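Putative oxidoreductase molybdopterin-binding subunit (Sulfolobus tokodaii, PDB 4ZOH) binds a pterin cytosine dinucleotide and probably serves as the large catalytic subunit of a molybdenum hydroxylase related to aldehyde oxidase and xanthine dehydrogenase. Local coordinates at residues Ile46-Glu51 with Glu96-Glu101; Phe144-Leu149 with Thr271-Arg276; Val589-Val594 with Asp652-Ile657. All blocks are in the same frame, centred on the assembly; numbering follows the deposited sequence.

The three contacts follow one another along the chain without touching. Interaction 1 pairs two strands at the surface of the hammerhead domain, on the opposite side of the chain's centre from interaction 3; their centres are about 56 Å apart. Interaction 2, about 59 Å from interaction 1 between centres, packs a helix end and the loop after it against a sheet in the first molybdopterin-binding domain. Interactions 2 and 3 are closer, with nearest atoms about 20 Å apart. Interaction 3 alone reaches the cofactor pocket: V594, at the end of 589-594, lies beside the pterin cytosine dinucleotide, whereas interactions 1 and 2 are packing contacts away from it.

Interaction 1 (Ile46-Glu51 with Glu96-Glu101); sequences IKVKKE and ESVEVE
The carbonyl oxygen of E101 is gripped from the other strand by two groups: K47 N donates a hydrogen bond of 2.8 Å to E101 O, and the CA-H of I46 adds a weaker contact to the same oxygen. This is antiparallel pairing in the small three-stranded sheet of the hammerhead domain, where strand 44-48 lies between 72-73 and 100-104. K47 and E101 form the hydrogen-bonded pair, V48 and V100 the non-hydrogen-bonded one. Beyond them K49 N still reaches E99 O at 3.1 Å, nearly straight (165°).

The two faces differ in chemistry. On the face that carries V48 and V100, beta-branched residues suit an extended backbone and pack on A81 and I80 of strand 79-85. The CG1 methyl of V48, turned anti to the valine's own N (chi1 -166°), is carried over to V98 CG1, 3.7 Å away. On the face that carries K47 and E101, long charged chains suit the solvent: the two run alongside each other, and the lysine offers its methylene CD to E101 OE1 while the charged ends stay apart. K49 and E99 likewise lie side by side, with K49 CD 3.5 Å from E99 OE1.

Where the strands part, E51 OE1 comes within 3.5 Å of E99 OE2, two carboxylates at a steep angle; the long salt bridge from K49 NZ to E51 OE1 probably eases this repulsion. A water links the two segments, donating to K49 O and accepting from E99 N at 2.9 Å.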
loop_
_atom_site.group_PDB
_atom_site.type_symbol
_atom_site.label_atom_id
_atom_site.label_comp_id
_atom_site.label_asym_id
_atom_site.label_seq_id
_atom_site.Cartn_x
_atom_site.Cartn_y
_atom_site.Cartn_z
ATOM N N ILE A 46 31.713 22.381 5.964
ATOM C CA ILE A 46 30.983 22.156 4.710
ATOM C C ILE A 46 30.051 23.303 4.285
ATOM O O ILE A 46 29.401 23.918 5.133
ATOM C CB ILE A 46 30.143 20.826 4.772
ATOM C CG1 ILE A 46 29.386 20.713 6.100
ATOM C CG2 ILE A 46 31.035 19.591 4.474
ATOM C CD1 ILE A 46 28.038 19.989 5.975
ATOM N N LYS A 47 29.958 23.502 2.979
ATOM C CA LYS A 47 28.909 24.344 2.346
ATOM C C LYS A 47 28.361 23.546 1.226
ATOM O O LYS A 47 29.115 22.995 0.404
ATOM C CB LYS A 47 29.441 25.665 1.743
ATOM C CG LYS A 47 29.392 26.843 2.691
ATOM C CD LYS A 47 29.528 28.180 1.952
ATOM C CE LYS A 47 28.159 28.863 1.777
ATOM N NZ LYS A 47 28.144 29.949 0.744
ATOM N N VAL A 48 27.048 23.458 1.223
ATOM C CA VAL A 48 26.361 22.707 0.217
ATOM C C VAL A 48 25.410 23.654 -0.454
ATOM O O VAL A 48 24.630 24.304 0.221
ATOM C CB VAL A 48 25.512 21.545 0.801
ATOM C CG1 VAL A 48 25.143 20.636 -0.327
ATOM C CG2 VAL A 48 26.239 20.774 1.880
ATOM N N LYS A 49 25.478 23.721 -1.778
ATOM C CA LYS A 49 24.558 24.546 -2.529
ATOM C C LYS A 49 23.163 23.870 -2.589
ATOM O O LYS A 49 23.006 22.784 -3.230
ATOM C CB LYS A 49 25.078 24.754 -3.941
ATOM C CG LYS A 49 24.314 25.871 -4.602
ATOM C CD LYS A 49 24.890 26.195 -5.957
ATOM C CE LYS A 49 24.163 27.392 -6.535
ATOM N NZ LYS A 49 23.944 27.126 -7.968
ATOM N N LYS A 50 22.192 24.496 -1.902
ATOM C CA LYS A 50 20.763 24.113 -1.969
ATOM C C LYS A 50 20.303 24.449 -3.383
ATOM O O LYS A 50 20.648 25.516 -3.910
ATOM C CB LYS A 50 19.949 24.796 -0.861
ATOM C CG LYS A 50 18.444 24.550 -0.826
ATOM C CD LYS A 50 17.921 25.014 0.534
ATOM C CE LYS A 50 16.405 25.184 0.596
ATOM N NZ LYS A 50 15.681 23.888 0.608
ATOM N N GLU A 51 19.626 23.480 -4.009
ATOM C CA GLU A 51 19.234 23.494 -5.453
ATOM C C GLU A 51 17.979 22.652 -5.646
ATOM O O GLU A 51 17.523 22.011 -4.706
ATOM C CB GLU A 51 20.352 23.010 -6.353
ATOM C CG GLU A 51 21.549 23.940 -6.343
ATOM C CD GLU A 51 22.419 23.781 -7.571
ATOM O OE1 GLU A 51 23.611 23.429 -7.432
ATOM O OE2 GLU A 51 21.907 24.004 -8.686
ATOM N N GLU A 96 25.424 12.998 -8.009
ATOM C CA GLU A 96 26.635 13.453 -8.699
ATOM C C GLU A 96 26.636 14.942 -9.054
ATOM O O GLU A 96 27.687 15.484 -9.381
ATOM C CB GLU A 96 26.778 12.701 -10.000
ATOM C CG GLU A 96 27.009 11.215 -9.811
ATOM C CD GLU A 96 27.015 10.461 -11.121
ATOM O OE1 GLU A 96 26.434 10.948 -12.108
ATOM O OE2 GLU A 96 27.597 9.373 -11.157
ATOM N N SER A 97 25.471 15.593 -8.997
ATOM C CA SER A 97 25.367 17.032 -9.244
ATOM C C SER A 97 25.495 17.843 -8.010
ATOM O O SER A 97 25.585 19.062 -8.130
ATOM C CB SER A 97 24.019 17.401 -9.869
ATOM O OG SER A 97 23.940 16.759 -11.109
ATOM N N VAL A 98 25.454 17.234 -6.820
ATOM C CA VAL A 98 25.448 18.064 -5.629
ATOM C C VAL A 98 26.824 18.733 -5.523
ATOM O O VAL A 98 27.804 18.160 -5.960
ATOM C CB VAL A 98 25.076 17.292 -4.376
ATOM C CG1 VAL A 98 24.989 18.217 -3.158
ATOM C CG2 VAL A 98 23.743 16.551 -4.576
ATOM N N GLU A 99 26.842 19.959 -5.001
ATOM C CA GLU A 99 27.998 20.835 -4.968
ATOM C C GLU A 99 28.370 21.103 -3.529
ATOM O O GLU A 99 27.674 21.809 -2.793
ATOM C CB GLU A 99 27.694 22.176 -5.682
ATOM C CG GLU A 99 28.015 22.200 -7.184
ATOM C CD GLU A 99 27.448 23.459 -7.877
ATOM O OE1 GLU A 99 27.657 24.599 -7.358
ATOM O OE2 GLU A 99 26.758 23.309 -8.918
ATOM N N VAL A 100 29.474 20.499 -3.105
ATOM C CA VAL A 100 29.852 20.560 -1.681
ATOM C C VAL A 100 31.179 21.253 -1.598
ATOM O O VAL A 100 32.096 20.949 -2.359
ATOM C CB VAL A 100 29.979 19.154 -1.010
ATOM C CG1 VAL A 100 30.320 19.339 0.456
ATOM C CG2 VAL A 100 28.672 18.342 -1.202
ATOM N N GLU A 101 31.272 22.172 -0.673
ATOM C CA GLU A 101 32.543 22.797 -0.477
ATOM C C GLU A 101 33.058 22.354 0.905
ATOM O O GLU A 101 32.417 22.598 1.968
ATOM C CB GLU A 101 32.454 24.329 -0.700
ATOM C CG GLU A 101 33.454 25.162 0.133
ATOM C CD GLU A 101 33.074 26.654 0.328
ATOM O OE1 GLU A 101 33.095 27.140 1.500
ATOM O OE2 GLU A 101 32.743 27.332 -0.682
HETATM O O HOH W 1 24.360 21.377 -4.917
#

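Interaction 2 (Phe144-Leu149 with Thr271-Arg276); sequences FKEADL and TILGIR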
loop_
_atom_site.group_PDB
_atom_site.type_symbol
_atom_site.label_atom_id
_atom_site.label_comp_id
_atom_site.label_asym_id
_atom_site.label_seq_id
_atom_site.Cartn_x
_atom_site.Cartn_y
_atom_site.Cartn_z
ATOM N N PHE A 144 45.834 -7.525 45.313
ATOM C CA PHE A 144 47.179 -7.411 44.788
ATOM C C PHE A 144 48.233 -7.630 45.899
ATOM O O PHE A 144 49.386 -7.928 45.574
ATOM C CB PHE A 144 47.402 -6.130 43.992
ATOM C CG PHE A 144 46.793 -6.176 42.614
ATOM C CD1 PHE A 144 45.400 -6.137 42.447
ATOM C CD2 PHE A 144 47.601 -6.312 41.487
ATOM C CE1 PHE A 144 44.825 -6.236 41.171
ATOM C CE2 PHE A 144 47.032 -6.435 40.216
ATOM C CZ PHE A 144 45.649 -6.375 40.048
ATOM N N LYS A 145 47.832 -7.522 47.179
ATOM C CA LYS A 145 48.765 -7.757 48.320
ATOM C C LYS A 145 49.069 -9.253 48.418
ATOM O O LYS A 145 50.234 -9.645 48.374
ATOM C CB LYS A 145 48.204 -7.246 49.673
ATOM C CG LYS A 145 49.226 -7.052 50.791
ATOM C CD LYS A 145 50.024 -5.754 50.596
ATOM C CE LYS A 145 51.442 -5.820 51.179
ATOM N NZ LYS A 145 51.447 -6.089 52.649
ATOM N N GLU A 146 47.995 -10.041 48.500
ATOM C CA GLU A 146 47.960 -11.517 48.562
ATOM C C GLU A 146 48.396 -12.319 47.314
ATOM O O GLU A 146 48.361 -13.538 47.350
ATOM C CB GLU A 146 46.545 -11.965 48.926
ATOM C CG GLU A 146 46.079 -11.625 50.324
ATOM C CD GLU A 146 44.636 -12.049 50.589
ATOM O OE1 GLU A 146 43.881 -12.372 49.626
ATOM O OE2 GLU A 146 44.230 -12.053 51.775
ATOM N N ALA A 147 48.789 -11.662 46.233
ATOM C CA ALA A 147 49.030 -12.338 44.960
ATOM C C ALA A 147 50.425 -12.851 44.935
ATOM O O ALA A 147 51.322 -12.161 45.409
ATOM C CB ALA A 147 48.863 -11.383 43.802
ATOM N N ASP A 148 50.642 -14.015 44.313
ATOM C CA ASP A 148 52.011 -14.530 44.163
ATOM C C ASP A 148 52.664 -13.923 42.943
ATOM O O ASP A 148 53.891 -13.861 42.828
ATOM C CB ASP A 148 52.047 -16.093 44.167
ATOM C CG ASP A 148 51.381 -16.677 45.422
ATOM O OD1 ASP A 148 51.610 -16.120 46.531
ATOM O OD2 ASP A 148 50.613 -17.663 45.319
ATOM N N LEU A 149 51.813 -13.420 42.048
ATOM C CA LEU A 149 52.185 -13.090 40.691
ATOM C C LEU A 149 51.127 -12.153 40.089
ATOM O O LEU A 149 49.910 -12.246 40.410
ATOM C CB LEU A 149 52.182 -14.412 39.867
ATOM C CG LEU A 149 52.895 -14.357 38.517
ATOM C CD1 LEU A 149 54.035 -13.342 38.584
ATOM C CD2 LEU A 149 53.427 -15.725 38.133
ATOM N N THR A 271 44.182 -19.530 41.586
ATOM C CA THR A 271 43.242 -18.556 42.203
ATOM C C THR A 271 43.430 -17.185 41.506
ATOM O O THR A 271 44.584 -16.701 41.372
ATOM C CB THR A 271 43.361 -18.457 43.754
ATOM O OG1 THR A 271 43.181 -19.768 44.351
ATOM C CG2 THR A 271 42.283 -17.519 44.353
ATOM N N ILE A 272 42.318 -16.648 40.970
ATOM C CA ILE A 272 42.312 -15.292 40.356
ATOM C C ILE A 272 41.804 -14.409 41.475
ATOM O O ILE A 272 40.696 -14.608 41.992
ATOM C CB ILE A 272 41.404 -15.160 39.088
ATOM C CG1 ILE A 272 41.709 -16.208 37.988
ATOM C CG2 ILE A 272 41.444 -13.765 38.502
ATOM C CD1 ILE A 272 43.019 -16.096 37.280
ATOM N N LEU A 273 42.613 -13.441 41.884
ATOM C CA LEU A 273 42.236 -12.653 43.073
ATOM C C LEU A 273 41.550 -11.317 42.712
ATOM O O LEU A 273 40.500 -10.935 43.283
ATOM C CB LEU A 273 43.471 -12.431 43.970
ATOM C CG LEU A 273 44.125 -13.706 44.552
ATOM C CD1 LEU A 273 45.610 -13.447 44.813
ATOM C CD2 LEU A 273 43.373 -14.141 45.802
ATOM N N GLY A 274 42.142 -10.617 41.759
ATOM C CA GLY A 274 41.666 -9.321 41.441
ATOM C C GLY A 274 42.258 -8.888 40.136
ATOM O O GLY A 274 43.260 -9.506 39.650
ATOM N N ILE A 275 41.646 -7.792 39.638
ATOM C CA ILE A 275 42.003 -7.121 38.362
ATOM C C ILE A 275 42.011 -5.591 38.463
ATOM O O ILE A 275 41.157 -5.002 39.050
ATOM C CB ILE A 275 40.928 -7.306 37.258
ATOM C CG1 ILE A 275 40.226 -8.632 37.366
ATOM C CG2 ILE A 275 41.555 -7.053 35.892
ATOM C CD1 ILE A 275 41.024 -9.737 36.753
ATOM N N ARG A 276 42.929 -4.961 37.781
ATOM C CA ARG A 276 42.778 -3.555 37.562
ATOM C C ARG A 276 43.236 -3.217 36.194
ATOM O O ARG A 276 44.047 -3.973 35.573
ATOM C CB ARG A 276 43.595 -2.747 38.564
ATOM C CG ARG A 276 45.048 -3.104 38.651
ATOM C CD ARG A 276 45.592 -2.597 39.995
ATOM N NE ARG A 276 47.014 -2.864 40.007
ATOM C CZ ARG A 276 47.815 -2.824 41.072
ATOM N NH1 ARG A 276 47.353 -2.480 42.282
ATOM N NH2 ARG A 276 49.107 -3.116 40.880
#
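The end of helix 140-145 and the loop after it pass over strand 272-276 at a spacing too wide for backbone pairing, with F144 CA 6.7 Å from G274 CA and A147 CA 7.1 Å from L273 CA. Side chains therefore make the contact, in two patches.

In the larger patch the guanidinium of R276 lies flat over one face of the F144 ring, the planes only 10° apart. R276 CZ stands 3.8 Å from the ring centroid, a cation-pi stack, and its closest ring atom is F144 CD2 at 3.5 Å. The aliphatic part joins in: R276 CD sits over the same face as a CH-pi contact, while R276 CG approaches F144 CZ to 3.6 Å. The arginine's CG stands between backbone N and carbonyl carbon (chi1 53°), and the side chain then runs extended to NE, which lays the part from CG to the guanidinium across the phenyl. Arginine suits the place because its flat cation can stack on the ring while its N-H groups bond to other partners; R276 NH2 makes a salt bridge to E263 OE2 on the adjacent strand, which should fix the rotation of the group. The F144 ring also brings CE1 to within 3.8 Å of G274 C.

The smaller patch is mostly apolar. L273 CD1 packs against A147 CA at 3.6 Å and beside E146 O, the short alanine leaving the leucine methyl close to the loop backbone.

L273 and G274 together face A265 in a classic beta bulge, and D148 with L149 form another opposite V266. The segment leading from helix 140-145 into 149-161, an outermost strand of the mixed five-stranded sheet, thus packs on strand 272-282 of the same sheet, within a molybdopterin-binding domain.

Interaction 3 (Val589-Val594 with Asp652-Ile657); sequences VAVDDV and DWYYEI
The D592 side chain lies on the same face of the sheet as W653 and meets the indole atom by atom. Its CB lies 4.0 Å from W653 NE1, and CG, placed beside the backbone N (chi1 -65°), comes to 3.7 Å of the same nitrogen. At the tip D592 OD2 accepts the indole N-H, with W653 NE1 2.8 Å away and the bond bent to 146°. The oxygen lies almost in the indole plane, at its edge, but the donor meets the carboxylate on its anti side, 32° out of plane. D592 OD1 turns to H571, whose NE2 hydrogen-bonds to it, so the buried carboxylate is held at both oxygens. Beside NE1, W653 CD1 touches the A590 methyl at 3.8 Å, where a small residue leaves the indole edge room.

The backbones form a regular parallel pair: A590 and D592 each use both N and O, to D652 O, Y654 N, Y654 O and E656 N. The strands are neighbours in a mixed four-stranded sheet, with 651-655 outermost, and helix 600-619 between them in sequence packs on W653, completing a beta-alpha-beta crossover. With an alanine in place of the tryptophan, D592 OD2 is likely to lose its indole donor and a gap to open against A603 and A607 of that helix.

On the other face the V589 CG1 methyl meets the edge of the Y654 ring at CE2, 3.9 Å away, while that ring also stacks with Y395 of helix 385-401. Past the pairing a water accepts from V594 N at 2.8 Å and bridges to E656 O; V594 O makes a weak hydrogen bond to N4 of the pterin cytosine dinucleotide.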
loop_
_atom_site.group_PDB
_atom_site.type_symbol
_atom_site.label_atom_id
_atom_site.label_comp_id
_atom_site.label_asym_id
_atom_site.label_seq_id
_atom_site.Cartn_x
_atom_site.Cartn_y
_atom_site.Cartn_z
ATOM N N VAL A 589 30.444 -27.168 21.114
ATOM C CA VAL A 589 29.392 -27.538 22.035
ATOM C C VAL A 589 28.963 -26.332 22.893
ATOM O O VAL A 589 29.811 -25.674 23.431
ATOM C CB VAL A 589 29.882 -28.712 22.954
ATOM C CG1 VAL A 589 28.856 -29.059 24.033
ATOM C CG2 VAL A 589 30.259 -29.953 22.095
ATOM N N ALA A 590 27.659 -26.123 23.066
ATOM C CA ALA A 590 27.147 -25.045 23.925
ATOM C C ALA A 590 26.339 -25.725 24.980
ATOM O O ALA A 590 25.418 -26.540 24.680
ATOM C CB ALA A 590 26.230 -24.079 23.140
ATOM N N VAL A 591 26.633 -25.381 26.231
ATOM C CA VAL A 591 25.713 -25.807 27.290
ATOM C C VAL A 591 25.172 -24.565 27.948
ATOM O O VAL A 591 25.941 -23.875 28.591
ATOM C CB VAL A 591 26.416 -26.756 28.312
ATOM C CG1 VAL A 591 25.413 -27.129 29.410
ATOM C CG2 VAL A 591 26.887 -28.024 27.601
ATOM N N ASP A 592 23.870 -24.300 27.865
ATOM C CA ASP A 592 23.310 -23.038 28.385
ATOM C C ASP A 592 22.265 -23.234 29.467
ATOM O O ASP A 592 21.479 -24.203 29.461
ATOM C CB ASP A 592 22.647 -22.240 27.242
ATOM C CG ASP A 592 23.645 -21.754 26.167
ATOM O OD1 ASP A 592 24.817 -21.467 26.451
ATOM O OD2 ASP A 592 23.246 -21.691 24.968
ATOM N N ASP A 593 22.175 -22.291 30.388
ATOM C CA ASP A 593 21.013 -22.334 31.257
ATOM C C ASP A 593 20.283 -21.009 31.085
ATOM O O ASP A 593 20.751 -19.965 31.554
ATOM C CB ASP A 593 21.387 -22.603 32.722
ATOM C CG ASP A 593 20.164 -22.620 33.665
ATOM O OD1 ASP A 593 19.025 -22.291 33.224
ATOM O OD2 ASP A 593 20.313 -22.936 34.880
ATOM N N VAL A 594 19.145 -21.071 30.406
ATOM C CA VAL A 594 18.369 -19.869 30.096
ATOM C C VAL A 594 17.016 -19.886 30.748
ATOM O O VAL A 594 16.044 -19.243 30.262
ATOM C CB VAL A 594 18.279 -19.567 28.554
ATOM C CG1 VAL A 594 19.625 -19.084 28.029
ATOM C CG2 VAL A 594 17.744 -20.768 27.746
ATOM N N ASP A 652 26.516 -28.580 18.577
ATOM C CA ASP A 652 25.516 -29.221 19.431
ATOM C C ASP A 652 25.127 -28.256 20.533
ATOM O O ASP A 652 25.984 -27.751 21.261
ATOM C CB ASP A 652 26.107 -30.496 20.077
ATOM C CG ASP A 652 26.465 -31.576 19.042
ATOM O OD1 ASP A 652 25.817 -31.658 18.004
ATOM O OD2 ASP A 652 27.429 -32.325 19.277
ATOM N N TRP A 653 23.833 -28.058 20.686
ATOM C CA TRP A 653 23.319 -27.200 21.685
ATOM C C TRP A 653 22.563 -28.000 22.734
ATOM O O TRP A 653 21.666 -28.780 22.409
ATOM C CB TRP A 653 22.402 -26.140 21.025
ATOM C CG TRP A 653 21.802 -25.201 22.067
ATOM C CD1 TRP A 653 22.465 -24.172 22.739
ATOM C CD2 TRP A 653 20.459 -25.191 22.551
ATOM N NE1 TRP A 653 21.596 -23.532 23.586
ATOM C CE2 TRP A 653 20.368 -24.136 23.509
ATOM C CE3 TRP A 653 19.311 -25.966 22.274
ATOM C CZ2 TRP A 653 19.193 -23.837 24.164
ATOM C CZ3 TRP A 653 18.165 -25.694 22.947
ATOM C CH2 TRP A 653 18.093 -24.629 23.898
ATOM N N TYR A 654 22.929 -27.784 23.993
ATOM C CA TYR A 654 22.196 -28.352 25.146
ATOM C C TYR A 654 21.732 -27.294 26.191
ATOM O O TYR A 654 22.387 -26.277 26.424
ATOM C CB TYR A 654 23.044 -29.413 25.877
ATOM C CG TYR A 654 23.663 -30.430 24.955
ATOM C CD1 TYR A 654 22.934 -31.593 24.564
ATOM C CD2 TYR A 654 24.973 -30.261 24.490
ATOM C CE1 TYR A 654 23.547 -32.578 23.727
ATOM C CE2 TYR A 654 25.577 -31.203 23.655
ATOM C CZ TYR A 654 24.851 -32.368 23.279
ATOM O OH TYR A 654 25.437 -33.270 22.428
ATOM N N TYR A 655 20.606 -27.536 26.824
ATOM C CA TYR A 655 20.240 -26.637 27.891
ATOM C C TYR A 655 19.987 -27.391 29.181
ATOM O O TYR A 655 19.689 -28.570 29.113
ATOM C CB TYR A 655 19.048 -25.804 27.506
ATOM C CG TYR A 655 17.766 -26.566 27.264
ATOM C CD1 TYR A 655 16.762 -26.615 28.243
ATOM C CD2 TYR A 655 17.533 -27.206 26.021
ATOM C CE1 TYR A 655 15.563 -27.287 27.991
ATOM C CE2 TYR A 655 16.360 -27.888 25.759
ATOM C CZ TYR A 655 15.390 -27.942 26.737
ATOM O OH TYR A 655 14.224 -28.611 26.433
ATOM N N GLU A 656 20.149 -26.705 30.319
ATOM C CA GLU A 656 19.758 -27.234 31.644
ATOM C C GLU A 656 18.934 -26.170 32.301
ATOM O O GLU A 656 19.264 -24.991 32.168
ATOM C CB GLU A 656 20.981 -27.539 32.518
ATOM C CG GLU A 656 22.039 -28.434 31.857
ATOM C CD GLU A 656 21.674 -29.942 31.847
ATOM O OE1 GLU A 656 20.927 -30.409 32.743
ATOM O OE2 GLU A 656 22.160 -30.672 30.942
ATOM N N ILE A 657 17.849 -26.553 32.963
ATOM C CA ILE A 657 17.069 -25.609 33.707
ATOM C C ILE A 657 17.358 -25.803 35.202
ATOM O O ILE A 657 16.650 -26.568 35.891
ATOM C CB ILE A 657 15.578 -25.774 33.383
ATOM C CG1 ILE A 657 15.375 -25.755 31.865
ATOM C CG2 ILE A 657 14.723 -24.776 34.182
ATOM C CD1 ILE A 657 13.985 -26.181 31.398
HETATM O O HOH W 2 17.715 -23.490 30.310
#